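Local coordinates for adhesion and penetration protein autotransporter (Haemophilus influenzae, PDB 3SYJ) that promotes bacterial adherence to and invasion of host cells as a self-associating surface autotransporter, and is probably a serine protease, at residues Thr626-Asn631 with Ser647-Trp652. Residues are numbered along the deposited sequence; the frame is centred on the assembly and turned at random.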
loop_
_atom_site.group_PDB
_atom_site.type_symbol
_atom_site.label_atom_id
_atom_site.label_comp_id
_atom_site.label_asym_id
_atom_site.label_seq_id
_atom_site.Cartn_x
_atom_site.Cartn_y
_atom_site.Cartn_z
ATOM N N THR A 626 -5.043 25.756 -16.889
ATOM C CA THR A 626 -5.314 24.510 -16.197
ATOM C C THR A 626 -6.380 23.766 -16.973
ATOM O O THR A 626 -7.278 24.372 -17.562
ATOM C CB THR A 626 -5.831 24.726 -14.758
ATOM O OG1 THR A 626 -7.062 25.458 -14.791
ATOM C CG2 THR A 626 -4.826 25.479 -13.926
ATOM N N PHE A 627 -6.266 22.448 -16.983
ATOM C CA PHE A 627 -7.260 21.610 -17.617
ATOM C C PHE A 627 -7.655 20.494 -16.669
ATOM O O PHE A 627 -6.818 19.949 -15.948
ATOM C CB PHE A 627 -6.723 21.036 -18.925
ATOM C CG PHE A 627 -6.514 22.066 -19.992
ATOM C CD1 PHE A 627 -7.582 22.530 -20.742
ATOM C CD2 PHE A 627 -5.250 22.574 -20.250
ATOM C CE1 PHE A 627 -7.394 23.474 -21.735
ATOM C CE2 PHE A 627 -5.055 23.520 -21.240
ATOM C CZ PHE A 627 -6.129 23.968 -21.983
ATOM N N LYS A 628 -8.941 20.174 -16.664
ATOM C CA LYS A 628 -9.456 19.116 -15.817
ATOM C C LYS A 628 -10.615 18.379 -16.467
ATOM O O LYS A 628 -11.533 18.987 -17.025
ATOM C CB LYS A 628 -9.907 19.674 -14.469
ATOM C CG LYS A 628 -10.472 18.613 -13.543
ATOM C CD LYS A 628 -10.579 19.125 -12.113
ATOM C CE LYS A 628 -11.288 18.105 -11.225
ATOM N NZ LYS A 628 -11.743 18.685 -9.929
ATOM N N ALA A 629 -10.556 17.060 -16.394
ATOM C CA ALA A 629 -11.665 16.224 -16.787
ATOM C C ALA A 629 -11.607 14.985 -15.906
ATOM O O ALA A 629 -10.645 14.795 -15.159
ATOM C CB ALA A 629 -11.556 15.848 -18.258
ATOM N N GLU A 630 -12.639 14.153 -15.979
ATOM C CA GLU A 630 -12.613 12.853 -15.313
ATOM C C GLU A 630 -11.652 11.902 -16.043
ATOM O O GLU A 630 -10.695 11.403 -15.456
ATOM C CB GLU A 630 -14.037 12.285 -15.172
ATOM C CG GLU A 630 -14.907 13.124 -14.211
ATOM C CD GLU A 630 -16.348 12.637 -14.044
ATOM O OE1 GLU A 630 -16.784 11.726 -14.771
ATOM O OE2 GLU A 630 -17.058 13.187 -13.175
ATOM N N ASN A 631 -11.886 11.680 -17.330
ATOM C CA ASN A 631 -10.984 10.844 -18.108
ATOM C C ASN A 631 -10.588 11.490 -19.420
ATOM O O ASN A 631 -11.380 12.200 -20.042
ATOM C CB ASN A 631 -11.606 9.477 -18.404
ATOM C CG ASN A 631 -12.000 8.724 -17.148
ATOM O OD1 ASN A 631 -11.231 7.914 -16.621
ATOM N ND2 ASN A 631 -13.205 8.991 -16.659
ATOM N N SER A 647 -1.255 22.770 -14.949
ATOM C CA SER A 647 -1.662 21.452 -14.496
ATOM C C SER A 647 -2.718 20.883 -15.416
ATOM O O SER A 647 -3.523 21.620 -15.988
ATOM C CB SER A 647 -2.219 21.524 -13.074
ATOM O OG SER A 647 -3.359 22.363 -13.016
ATOM N N ILE A 648 -2.701 19.566 -15.569
ATOM C CA ILE A 648 -3.808 18.880 -16.207
ATOM C C ILE A 648 -4.226 17.734 -15.302
ATOM O O ILE A 648 -3.407 16.890 -14.942
ATOM C CB ILE A 648 -3.467 18.426 -17.650
ATOM C CG1 ILE A 648 -4.724 17.925 -18.363
ATOM C CG2 ILE A 648 -2.321 17.406 -17.665
ATOM C CD1 ILE A 648 -4.562 17.816 -19.862
ATOM N N GLU A 649 -5.498 17.740 -14.908
ATOM C CA GLU A 649 -6.012 16.785 -13.936
ATOM C C GLU A 649 -7.037 15.829 -14.543
ATOM O O GLU A 649 -7.949 16.248 -15.260
ATOM C CB GLU A 649 -6.638 17.511 -12.737
ATOM C CG GLU A 649 -7.131 16.562 -11.654
ATOM C CD GLU A 649 -7.853 17.267 -10.513
ATOM O OE1 GLU A 649 -7.563 18.453 -10.251
ATOM O OE2 GLU A 649 -8.707 16.621 -9.869
ATOM N N GLY A 650 -6.892 14.545 -14.227
ATOM C CA GLY A 650 -7.769 13.511 -14.748
ATOM C C GLY A 650 -6.967 12.282 -15.130
ATOM O O GLY A 650 -5.741 12.349 -15.231
ATOM N N ASN A 651 -7.647 11.159 -15.352
ATOM C CA ASN A 651 -6.958 9.913 -15.669
ATOM C C ASN A 651 -6.907 9.677 -17.168
ATOM O O ASN A 651 -7.857 9.987 -17.881
ATOM C CB ASN A 651 -7.620 8.731 -14.955
ATOM C CG ASN A 651 -7.544 8.850 -13.437
ATOM O OD1 ASN A 651 -6.521 9.251 -12.876
ATOM N ND2 ASN A 651 -8.635 8.506 -12.769
ATOM N N TRP A 652 -5.796 9.127 -17.639
ATOM C CA TRP A 652 -5.563 8.978 -19.069
ATOM C C TRP A 652 -5.673 7.526 -19.494
ATOM O O TRP A 652 -5.143 6.638 -18.833
ATOM C CB TRP A 652 -4.178 9.530 -19.450
ATOM C CG TRP A 652 -4.103 11.038 -19.407
ATOM C CD1 TRP A 652 -4.014 11.830 -18.290
ATOM C CD2 TRP A 652 -4.126 11.932 -20.531
ATOM N NE1 TRP A 652 -3.984 13.154 -18.654
ATOM C CE2 TRP A 652 -4.050 13.244 -20.022
ATOM C CE3 TRP A 652 -4.200 11.747 -21.915
ATOM C CZ2 TRP A 652 -4.051 14.365 -20.850
ATOM C CZ3 TRP A 652 -4.205 12.862 -22.736
ATOM C CH2 TRP A 652 -4.130 14.154 -22.201
HETATM O O HOH W 1 -5.547 21.026 -13.335
HETATM O O HOH W 2 -9.761 20.236 -9.103
HETATM O O HOH W 3 -9.008 7.308 -18.252
#
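F627 and I648 meet on the buried face of two parallel strands, where F627 CB lies 3.7 Å from I648 CG1. With CG1 anti to the backbone N (chi1 -170°), I648 presents that branch to F627; the ring of F627 swings clear of this strand pair and meets F589 edge to face. Two backbone bonds flank this tight part, F627 N to S647 O and E649 N to F627 O at 2.8 Å, and A629 N to E649 O continues the parallel pairing. The strand axes, 4.6 Å apart and 5° from parallel, fit successive coils of the passenger domain's right-handed beta-helix. Both strands bend, at E630 and G650, where a one-residue beta bulge shifts the register; N651 N donates to E630 O at 3.1 Å. G650, which has no CB and a positive phi (139°), brings its CA to 3.2 Å from A629 O. The opposite face is looser and wetter. There K628 and E649 extend side by side, K628 CE 3.3 Å from E649 OE2, but the salt bridge from K628 NZ to E649 OE2 is long at 3.7 Å. One water accepts from K628 NZ and donates to E649 OE1; another links F627 O to S647 OG.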